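Phosphatidylinositide phosphatase SAC2 (Homo sapiens, PDB 4XUU) dephosphorylates phosphoinositides, mainly phosphatidylinositol 4-phosphate, in endocytic recycling, and is represented here by its pleckstrin-homology-like hSac2 domain. Local coordinates at residues Asp22-His27 / Tyr73-Leu78; His44-Val49 / Thr116-Met121; Glu82-Gly87 / Cys134-Leu139. All blocks are in the same frame, centred on the assembly; numbering follows the deposited sequence.

Interaction 1: residues Asp22-His27 / Tyr73-Leu78; sequences DDEKFH and YQRLSL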
loop_
_atom_site.group_PDB
_atom_site.type_symbol
_atom_site.label_atom_id
_atom_site.label_comp_id
_atom_site.label_asym_id
_atom_site.label_seq_id
_atom_site.Cartn_x
_atom_site.Cartn_y
_atom_site.Cartn_z
ATOM N N ASP A 22 -9.675 8.897 -32.353
ATOM C CA ASP A 22 -9.687 10.366 -32.302
ATOM C C ASP A 22 -10.071 10.943 -30.941
ATOM O O ASP A 22 -9.412 11.851 -30.437
ATOM C CB ASP A 22 -10.642 10.930 -33.368
ATOM C CG ASP A 22 -10.034 10.948 -34.763
ATOM O OD1 ASP A 22 -8.923 10.410 -34.959
ATOM O OD2 ASP A 22 -10.677 11.512 -35.676
ATOM N N ASP A 23 -11.139 10.405 -30.360
ATOM C CA ASP A 23 -11.721 10.943 -29.134
ATOM C C ASP A 23 -11.005 10.525 -27.842
ATOM O O ASP A 23 -11.234 11.119 -26.789
ATOM C CB ASP A 23 -13.211 10.587 -29.059
ATOM C CG ASP A 23 -13.478 9.094 -29.238
ATOM O OD1 ASP A 23 -12.537 8.326 -29.536
ATOM O OD2 ASP A 23 -14.647 8.683 -29.085
ATOM N N GLU A 24 -10.136 9.521 -27.927
ATOM C CA GLU A 24 -9.465 8.983 -26.741
ATOM C C GLU A 24 -8.109 9.630 -26.444
ATOM O O GLU A 24 -7.387 10.038 -27.356
ATOM C CB GLU A 24 -9.317 7.460 -26.844
ATOM C CG GLU A 24 -10.632 6.704 -26.713
ATOM C CD GLU A 24 -10.480 5.201 -26.891
ATOM O OE1 GLU A 24 -9.490 4.629 -26.391
ATOM O OE2 GLU A 24 -11.361 4.588 -27.529
ATOM N N LYS A 25 -7.782 9.721 -25.158
ATOM C CA LYS A 25 -6.469 10.174 -24.708
ATOM C C LYS A 25 -5.725 9.097 -23.931
ATOM O O LYS A 25 -6.306 8.377 -23.118
ATOM C CB LYS A 25 -6.583 11.439 -23.859
ATOM C CG LYS A 25 -6.544 12.710 -24.677
ATOM C CD LYS A 25 -6.709 13.945 -23.814
ATOM C CE LYS A 25 -6.960 15.170 -24.685
ATOM N NZ LYS A 25 -7.143 16.404 -23.870
ATOM N N PHE A 26 -4.428 9.005 -24.198
ATOM C CA PHE A 26 -3.537 8.080 -23.518
ATOM C C PHE A 26 -3.328 8.499 -22.066
ATOM O O PHE A 26 -3.100 9.671 -21.777
ATOM C CB PHE A 26 -2.205 8.032 -24.265
ATOM C CG PHE A 26 -1.176 7.148 -23.635
ATOM C CD1 PHE A 26 -1.239 5.768 -23.786
ATOM C CD2 PHE A 26 -0.120 7.701 -22.901
ATOM C CE1 PHE A 26 -0.274 4.944 -23.208
ATOM C CE2 PHE A 26 0.853 6.889 -22.324
ATOM C CZ PHE A 26 0.780 5.507 -22.477
ATOM N N HIS A 27 -3.421 7.529 -21.161
ATOM C CA HIS A 27 -3.183 7.754 -19.741
ATOM C C HIS A 27 -1.923 7.024 -19.292
ATOM O O HIS A 27 -1.116 7.566 -18.533
ATOM C CB HIS A 27 -4.384 7.275 -18.922
ATOM C CG HIS A 27 -5.495 8.274 -18.830
ATOM N ND1 HIS A 27 -6.500 8.183 -17.891
ATOM C CD2 HIS A 27 -5.747 9.401 -19.541
ATOM C CE1 HIS A 27 -7.329 9.203 -18.035
ATOM N NE2 HIS A 27 -6.894 9.956 -19.027
ATOM N N TYR A 73 -5.449 -9.307 -29.940
ATOM C CA TYR A 73 -5.644 -7.890 -29.645
ATOM C C TYR A 73 -7.086 -7.606 -29.241
ATOM O O TYR A 73 -8.020 -8.061 -29.889
ATOM C CB TYR A 73 -5.250 -7.041 -30.859
ATOM C CG TYR A 73 -5.553 -5.566 -30.729
ATOM C CD1 TYR A 73 -6.806 -5.057 -31.085
ATOM C CD2 TYR A 73 -4.587 -4.675 -30.268
ATOM C CE1 TYR A 73 -7.092 -3.704 -30.973
ATOM C CE2 TYR A 73 -4.863 -3.314 -30.152
ATOM C CZ TYR A 73 -6.118 -2.839 -30.506
ATOM O OH TYR A 73 -6.398 -1.498 -30.402
ATOM N N GLN A 74 -7.257 -6.845 -28.166
ATOM C CA GLN A 74 -8.580 -6.510 -27.654
ATOM C C GLN A 74 -8.640 -5.063 -27.188
ATOM O O GLN A 74 -7.819 -4.636 -26.381
ATOM C CB GLN A 74 -8.949 -7.415 -26.475
ATOM C CG GLN A 74 -9.258 -8.874 -26.817
ATOM C CD GLN A 74 -9.674 -9.675 -25.593
ATOM O OE1 GLN A 74 -9.076 -9.552 -24.533
ATOM N NE2 GLN A 74 -10.703 -10.493 -25.738
ATOM N N ARG A 75 -9.600 -4.306 -27.710
ATOM C CA ARG A 75 -9.986 -3.052 -27.083
ATOM C C ARG A 75 -11.195 -3.357 -26.229
ATOM O O ARG A 75 -12.153 -3.988 -26.687
ATOM C CB ARG A 75 -10.328 -1.971 -28.104
ATOM C CG ARG A 75 -10.717 -0.638 -27.462
ATOM C CD ARG A 75 -11.265 0.341 -28.480
ATOM N NE ARG A 75 -11.801 1.546 -27.850
ATOM C CZ ARG A 75 -13.034 1.663 -27.359
ATOM N NH1 ARG A 75 -13.884 0.645 -27.409
ATOM N NH2 ARG A 75 -13.415 2.804 -26.809
ATOM N N LEU A 76 -11.141 -2.923 -24.980
ATOM C CA LEU A 76 -12.192 -3.227 -24.025
ATOM C C LEU A 76 -12.610 -1.947 -23.330
ATOM O O LEU A 76 -11.781 -1.258 -22.723
ATOM C CB LEU A 76 -11.694 -4.262 -23.009
ATOM C CG LEU A 76 -11.312 -5.648 -23.551
ATOM C CD1 LEU A 76 -10.227 -6.318 -22.715
ATOM C CD2 LEU A 76 -12.547 -6.540 -23.673
ATOM N N SER A 77 -13.893 -1.620 -23.439
ATOM C CA SER A 77 -14.446 -0.454 -22.768
ATOM C C SER A 77 -14.277 -0.612 -21.265
ATOM O O SER A 77 -14.354 -1.728 -20.741
ATOM C CB SER A 77 -15.922 -0.290 -23.115
ATOM O OG SER A 77 -16.472 0.838 -22.455
ATOM N N LEU A 78 -14.036 0.502 -20.576
ATOM C CA LEU A 78 -13.873 0.476 -19.126
ATOM C C LEU A 78 -15.173 0.134 -18.394
ATOM O O LEU A 78 -15.136 -0.384 -17.278
ATOM C CB LEU A 78 -13.264 1.782 -18.609
ATOM C CG LEU A 78 -11.754 1.982 -18.831
ATOM C CD1 LEU A 78 -11.369 3.426 -18.571
ATOM C CD2 LEU A 78 -10.916 1.052 -17.968
#
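Glu24 OE2 is gripped by two nitrogens of Arg75, which reaches it side-on through NE and NH2. The NH2 bond is the shorter, 2.8 Å from Arg75 NH2 to Glu24 OE2 with an N-H...O angle of 150°; from Arg75 NE to the same Glu24 OE2 it is 3.1 Å and more bent. Both nitrogens approach with the oxygen close to the guanidinium plane, yet they meet the carboxylate differently: NE uses the syn lone pair of OE2, whereas NH2 arrives from above the carboxylate plane. That follows from a 51° tilt between the two flat groups, and it makes this a salt bridge to one oxygen, not the two-oxygen kind. The arginine spans the gap because CG stands anti to the backbone N (chi1 -179°) and the chain then stays extended to NE, while Glu24 comes from the opposite direction. The backbones are well apart, 11.4 Å between Glu24 CA and Ser77 CA, and the link joins the segment leading into strand 26-34 to strand 70-77, spanning strands 48-54 and 57-63 of the pleckstrin-homology-like fold. Glu24 OE1 is hydrogen-bonded to Tyr59 OH and Ser54 OG, and Tyr59 OH also makes a weak hydrogen bond with Arg75 NE. A glutamine here would probably leave the arginine's positive charge without its mate and weaken the grip on both nitrogens. With one oxygen held by the guanidinium and the other by two hydroxyls, the buried carboxylate is fixed in rotation, and the neighbouring positive charge is likely to favour its ionised form.

Interaction 2: residues His44-Val49 / Thr116-Met121; sequences HRDVDV and TLRAVM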
loop_
_atom_site.group_PDB
_atom_site.type_symbol
_atom_site.label_atom_id
_atom_site.label_comp_id
_atom_site.label_asym_id
_atom_site.label_seq_id
_atom_site.Cartn_x
_atom_site.Cartn_y
_atom_site.Cartn_z
ATOM N N HIS A 44 8.497 -23.666 -20.319
ATOM C CA HIS A 44 8.887 -22.455 -19.592
ATOM C C HIS A 44 9.323 -21.343 -20.550
ATOM O O HIS A 44 10.510 -21.213 -20.873
ATOM C CB HIS A 44 10.003 -22.758 -18.582
ATOM C CG HIS A 44 10.026 -24.180 -18.113
ATOM N ND1 HIS A 44 9.213 -24.647 -17.102
ATOM C CD2 HIS A 44 10.760 -25.242 -18.525
ATOM C CE1 HIS A 44 9.449 -25.932 -16.909
ATOM N NE2 HIS A 44 10.383 -26.318 -17.760
ATOM N N ARG A 45 8.350 -20.556 -21.008
ATOM C CA ARG A 45 8.607 -19.396 -21.868
ATOM C C ARG A 45 7.543 -18.315 -21.661
ATOM O O ARG A 45 6.342 -18.586 -21.733
ATOM C CB ARG A 45 8.717 -19.807 -23.348
ATOM C CG ARG A 45 7.536 -20.610 -23.891
ATOM C CD ARG A 45 7.908 -21.415 -25.132
ATOM N NE ARG A 45 8.608 -22.655 -24.803
ATOM C CZ ARG A 45 8.842 -23.644 -25.665
ATOM N NH1 ARG A 45 8.428 -23.557 -26.925
ATOM N NH2 ARG A 45 9.486 -24.732 -25.265
ATOM N N ASP A 46 8.002 -17.095 -21.392
ATOM C CA ASP A 46 7.117 -15.979 -21.050
ATOM C C ASP A 46 6.365 -15.442 -22.258
ATOM O O ASP A 46 6.965 -15.160 -23.298
ATOM C CB ASP A 46 7.913 -14.839 -20.410
ATOM C CG ASP A 46 8.552 -15.229 -19.090
ATOM O OD1 ASP A 46 8.509 -16.420 -18.709
ATOM O OD2 ASP A 46 9.106 -14.329 -18.424
ATOM N N VAL A 47 5.050 -15.310 -22.116
ATOM C CA VAL A 47 4.242 -14.632 -23.122
ATOM C C VAL A 47 4.157 -13.151 -22.755
ATOM O O VAL A 47 3.604 -12.797 -21.714
ATOM C CB VAL A 47 2.824 -15.248 -23.252
ATOM C CG1 VAL A 47 1.980 -14.464 -24.259
ATOM C CG2 VAL A 47 2.911 -16.719 -23.658
ATOM N N ASP A 48 4.729 -12.302 -23.605
ATOM C CA ASP A 48 4.685 -10.852 -23.421
ATOM C C ASP A 48 3.291 -10.299 -23.660
ATOM O O ASP A 48 2.588 -10.730 -24.574
ATOM C CB ASP A 48 5.677 -10.147 -24.350
ATOM C CG ASP A 48 7.115 -10.258 -23.876
ATOM O OD1 ASP A 48 7.358 -10.730 -22.743
ATOM O OD2 ASP A 48 8.015 -9.864 -24.647
ATOM N N VAL A 49 2.908 -9.338 -22.825
ATOM C CA VAL A 49 1.602 -8.686 -22.903
ATOM C C VAL A 49 1.753 -7.171 -22.806
ATOM O O VAL A 49 2.488 -6.663 -21.950
ATOM C CB VAL A 49 0.640 -9.172 -21.784
ATOM C CG1 VAL A 49 -0.670 -8.408 -21.838
ATOM C CG2 VAL A 49 0.384 -10.675 -21.895
ATOM N N THR A 116 -4.977 -12.687 -16.806
ATOM C CA THR A 116 -4.153 -12.845 -15.614
ATOM C C THR A 116 -2.713 -12.483 -15.944
ATOM O O THR A 116 -2.035 -13.189 -16.699
ATOM C CB THR A 116 -4.255 -14.260 -15.029
ATOM O OG1 THR A 116 -5.634 -14.648 -14.960
ATOM C CG2 THR A 116 -3.658 -14.303 -13.631
ATOM N N LEU A 117 -2.264 -11.369 -15.371
ATOM C CA LEU A 117 -1.005 -10.759 -15.763
ATOM C C LEU A 117 -0.067 -10.573 -14.580
ATOM O O LEU A 117 -0.510 -10.469 -13.438
ATOM C CB LEU A 117 -1.273 -9.412 -16.448
ATOM C CG LEU A 117 -2.348 -9.413 -17.541
ATOM C CD1 LEU A 117 -2.748 -7.994 -17.937
ATOM C CD2 LEU A 117 -1.915 -10.224 -18.764
ATOM N N ARG A 118 1.231 -10.544 -14.859
ATOM C CA ARG A 118 2.223 -10.225 -13.839
ATOM C C ARG A 118 3.320 -9.346 -14.419
ATOM O O ARG A 118 3.419 -9.177 -15.637
ATOM C CB ARG A 118 2.813 -11.493 -13.197
ATOM C CG ARG A 118 3.699 -12.337 -14.103
ATOM C CD ARG A 118 4.584 -13.243 -13.276
ATOM N NE ARG A 118 5.287 -14.233 -14.092
ATOM C CZ ARG A 118 6.582 -14.182 -14.403
ATOM N NH1 ARG A 118 7.347 -13.188 -13.965
ATOM N NH2 ARG A 118 7.113 -15.133 -15.158
ATOM N N ALA A 119 4.135 -8.784 -13.536
ATOM C CA ALA A 119 5.177 -7.864 -13.950
ATOM C C ALA A 119 6.489 -8.592 -14.212
ATOM O O ALA A 119 6.827 -9.555 -13.518
ATOM C CB ALA A 119 5.359 -6.773 -12.907
ATOM N N VAL A 120 7.218 -8.131 -15.225
ATOM C CA VAL A 120 8.553 -8.655 -15.520
ATOM C C VAL A 120 9.553 -8.096 -14.506
ATOM O O VAL A 120 9.795 -6.890 -14.460
ATOM C CB VAL A 120 8.983 -8.380 -17.004
ATOM C CG1 VAL A 120 8.485 -7.010 -17.500
ATOM C CG2 VAL A 120 10.490 -8.535 -17.187
HETATM N N MSE A 121 10.111 -8.982 -13.684
HETATM C CA MSE A 121 10.948 -8.561 -12.559
HETATM C C MSE A 121 12.354 -9.151 -12.574
HETATM O O MSE A 121 12.545 -10.334 -12.864
HETATM C CB MSE A 121 10.255 -8.858 -11.224
HETATM C CG MSE A 121 8.990 -8.035 -10.980
HETATM SE SE MSE A 121 9.291 -6.254 -10.219
HETATM C CE MSE A 121 10.439 -5.449 -11.590
#
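Val49 presents both its methyls to the CD2 branch of Leu117, 3.8 Å from Val49 CG1 to Leu117 CD2 and 3.9 Å from Val49 CG2 to the same Leu117 CD2. This pair belongs to the interior of the pleckstrin-homology-like fold. Strands 48-54 and 110-119 are separated in the sheet by strand 26-34, whose Leu32 pairs through its backbone with Val49 and also touches the Leu117 side chain. The two side chains cross at about a right angle. Val49 CG1 is turned anti to the backbone N (chi1 176°), and Leu117 CG lies beside its own N, directing CD2 at the fork of the valine. Val60 and Leu103, from strands 57-63 and 99-107, extend this apolar cluster.

Toward the outer end of the contact the chemistry changes. Asp46 and Arg118 form a long salt bridge that rests on charge alone: the carboxylate and guanidinium planes stand 84° apart, and no N-H is aimed at the acid. Arg118 also makes a cation-pi contact with Phe98. Arg118 NH2 lies almost equally far from the two carboxylate oxygens, 3.9 Å from Asp46 OD2 and 4.0 Å from Asp46 OD1.

Interaction 3: residues Glu82-Gly87 / Cys134-Leu139; sequences EKIEIG and CIAEML
Ile84 pushes the CD1 end of its side chain against Ala136 and Leu139, and this is where strand 81-88 meets the C-terminal helix of the pleckstrin-homology-like fold, the helix 129-145 that packs on the sheet. The two segments run almost antiparallel, at 168° between their directions, with axes 10.0 Å apart. Ile84 CD1 touches two side chains one turn apart on the helix, at 3.8 Å from Ala136 CB and 3.8 Å from Leu139 CD1. It bears on the helix backbone as well, since Ala136 CA is also 3.8 Å from Ile84 CD1; the small alanine lets the strand side chain come this near. In Ile84, CG1 sits beside the backbone N (chi1 -59°) and the chain then runs extended, which carries CD1 out to the helix while CG2 also comes near Ala136 CB. Met101, from strand 99-107, touches Ile84, Ala136 and Leu139 and so closes the tight part.

One step of two residues along the strand the fit slackens: Ile86 meets the helix through a single pair of carbons. On the other face of the strand, turned from the helix, the salt bridge between Lys83 and Glu85 is a long one, with Lys83 NZ 3.9 Å from Glu85 OE2, while Glu85 OE1 is hydrogen-bonded to His104. The helix has a comparable divide. Cys134 and Glu137 start away from the strand; Cys134 forms a disulfide with Cys134 of the second subunit, and Glu137 packs on Glu154 of the third. The loose end of the strand contact comes down to Ile86 CD1, resting 4.0 Å from Ala136 CB.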
loop_
_atom_site.group_PDB
_atom_site.type_symbol
_atom_site.label_atom_id
_atom_site.label_comp_id
_atom_site.label_asym_id
_atom_site.label_seq_id
_atom_site.Cartn_x
_atom_site.Cartn_y
_atom_site.Cartn_z
ATOM N N GLU A 82 -15.150 -5.375 -14.762
ATOM C CA GLU A 82 -15.966 -5.613 -13.565
ATOM C C GLU A 82 -15.212 -5.392 -12.257
ATOM O O GLU A 82 -15.685 -4.672 -11.377
ATOM C CB GLU A 82 -16.547 -7.031 -13.567
ATOM C CG GLU A 82 -17.358 -7.408 -14.802
ATOM C CD GLU A 82 -17.860 -8.849 -14.753
ATOM O OE1 GLU A 82 -17.222 -9.687 -14.071
ATOM O OE2 GLU A 82 -18.895 -9.145 -15.396
ATOM N N LYS A 83 -14.051 -6.031 -12.133
ATOM C CA LYS A 83 -13.277 -6.026 -10.896
ATOM C C LYS A 83 -11.836 -6.449 -11.155
ATOM O O LYS A 83 -11.527 -7.012 -12.207
ATOM C CB LYS A 83 -13.917 -6.949 -9.849
ATOM C CG LYS A 83 -14.072 -8.395 -10.292
ATOM C CD LYS A 83 -14.689 -9.256 -9.210
ATOM C CE LYS A 83 -14.713 -10.711 -9.645
ATOM N NZ LYS A 83 -15.171 -11.618 -8.560
ATOM N N ILE A 84 -10.962 -6.163 -10.192
ATOM C CA ILE A 84 -9.578 -6.616 -10.239
ATOM C C ILE A 84 -9.249 -7.436 -8.994
ATOM O O ILE A 84 -9.560 -7.032 -7.873
ATOM C CB ILE A 84 -8.583 -5.428 -10.369
ATOM C CG1 ILE A 84 -8.873 -4.613 -11.634
ATOM C CG2 ILE A 84 -7.146 -5.930 -10.382
ATOM C CD1 ILE A 84 -8.108 -3.314 -11.730
ATOM N N GLU A 85 -8.616 -8.587 -9.199
ATOM C CA GLU A 85 -8.136 -9.408 -8.091
ATOM C C GLU A 85 -6.616 -9.457 -8.092
ATOM O O GLU A 85 -6.006 -9.630 -9.146
ATOM C CB GLU A 85 -8.692 -10.823 -8.197
ATOM C CG GLU A 85 -10.198 -10.921 -8.081
ATOM C CD GLU A 85 -10.683 -12.346 -8.192
ATOM O OE1 GLU A 85 -10.169 -13.090 -9.056
ATOM O OE2 GLU A 85 -11.580 -12.728 -7.409
ATOM N N ILE A 86 -6.007 -9.293 -6.920
ATOM C CA ILE A 86 -4.552 -9.381 -6.787
ATOM C C ILE A 86 -4.142 -10.356 -5.680
ATOM O O ILE A 86 -4.422 -10.135 -4.497
ATOM C CB ILE A 86 -3.889 -7.995 -6.553
ATOM C CG1 ILE A 86 -4.093 -7.087 -7.771
ATOM C CG2 ILE A 86 -2.395 -8.153 -6.263
ATOM C CD1 ILE A 86 -3.634 -5.651 -7.576
ATOM N N GLY A 87 -3.470 -11.431 -6.074
ATOM C CA GLY A 87 -3.002 -12.425 -5.120
ATOM C C GLY A 87 -1.946 -13.347 -5.690
ATOM O O GLY A 87 -1.534 -13.180 -6.838
ATOM N N CYS A 134 -0.272 -0.690 -8.253
ATOM C CA CYS A 134 -0.181 0.599 -8.932
ATOM C C CYS A 134 -1.004 0.649 -10.209
ATOM O O CYS A 134 -1.751 1.609 -10.428
ATOM C CB CYS A 134 1.279 0.945 -9.224
ATOM S SG CYS A 134 2.148 1.486 -7.740
ATOM N N ILE A 135 -0.868 -0.383 -11.040
ATOM C CA ILE A 135 -1.624 -0.474 -12.288
ATOM C C ILE A 135 -3.137 -0.523 -12.014
ATOM O O ILE A 135 -3.903 0.221 -12.626
ATOM C CB ILE A 135 -1.162 -1.683 -13.161
ATOM C CG1 ILE A 135 0.291 -1.484 -13.620
ATOM C CG2 ILE A 135 -2.089 -1.877 -14.360
ATOM C CD1 ILE A 135 0.947 -2.739 -14.169
ATOM N N ALA A 136 -3.544 -1.383 -11.076
ATOM C CA ALA A 136 -4.945 -1.508 -10.662
ATOM C C ALA A 136 -5.509 -0.179 -10.183
ATOM O O ALA A 136 -6.651 0.165 -10.481
ATOM C CB ALA A 136 -5.090 -2.569 -9.580
ATOM N N GLU A 137 -4.693 0.568 -9.448
ATOM C CA GLU A 137 -5.099 1.877 -8.962
ATOM C C GLU A 137 -5.371 2.879 -10.085
ATOM O O GLU A 137 -6.339 3.631 -10.009
ATOM C CB GLU A 137 -4.118 2.403 -7.912
ATOM C CG GLU A 137 -4.486 1.896 -6.524
ATOM C CD GLU A 137 -3.391 2.042 -5.489
ATOM O OE1 GLU A 137 -3.328 1.167 -4.597
ATOM O OE2 GLU A 137 -2.607 3.020 -5.542
HETATM N N MSE A 138 -4.556 2.868 -11.139
HETATM C CA MSE A 138 -4.811 3.763 -12.263
HETATM C C MSE A 138 -6.047 3.361 -13.068
HETATM O O MSE A 138 -6.786 4.221 -13.539
HETATM C CB MSE A 138 -3.597 3.939 -13.174
HETATM C CG MSE A 138 -3.671 5.279 -13.909
HETATM SE SE MSE A 138 -2.343 5.571 -15.286
HETATM C CE MSE A 138 -0.835 5.983 -14.114
ATOM N N LEU A 139 -6.269 2.061 -13.217
ATOM C CA LEU A 139 -7.485 1.568 -13.846
ATOM C C LEU A 139 -8.714 1.968 -13.031
ATOM O O LEU A 139 -9.784 2.224 -13.592
ATOM C CB LEU A 139 -7.433 0.050 -14.012
ATOM C CG LEU A 139 -6.496 -0.541 -15.071
ATOM C CD1 LEU A 139 -6.288 -2.014 -14.799
ATOM C CD2 LEU A 139 -7.034 -0.344 -16.480
#

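All three contacts reach the same sheet. Interactions 1 and 2 lie on opposite sides of the chain's centre, their own centres 22 Å apart and their nearest atoms about 9 Å; interaction 3 is about 17 Å, centre to centre, from each. It touches interaction 1 directly, where Met138 SE packs 4.0 Å from His27 O, and misses interaction 2 by about 6 Å between nearest atoms. Along the chain, interaction 2 crosses both others, whereas interaction 1 closes before interaction 3 opens. All three have residues within reach of the second subunit, interaction 2 through Met121 alone, consistent with the homodimer. The fragment lacks the catalytic Sac domain, leaving their relation to the active site unseen.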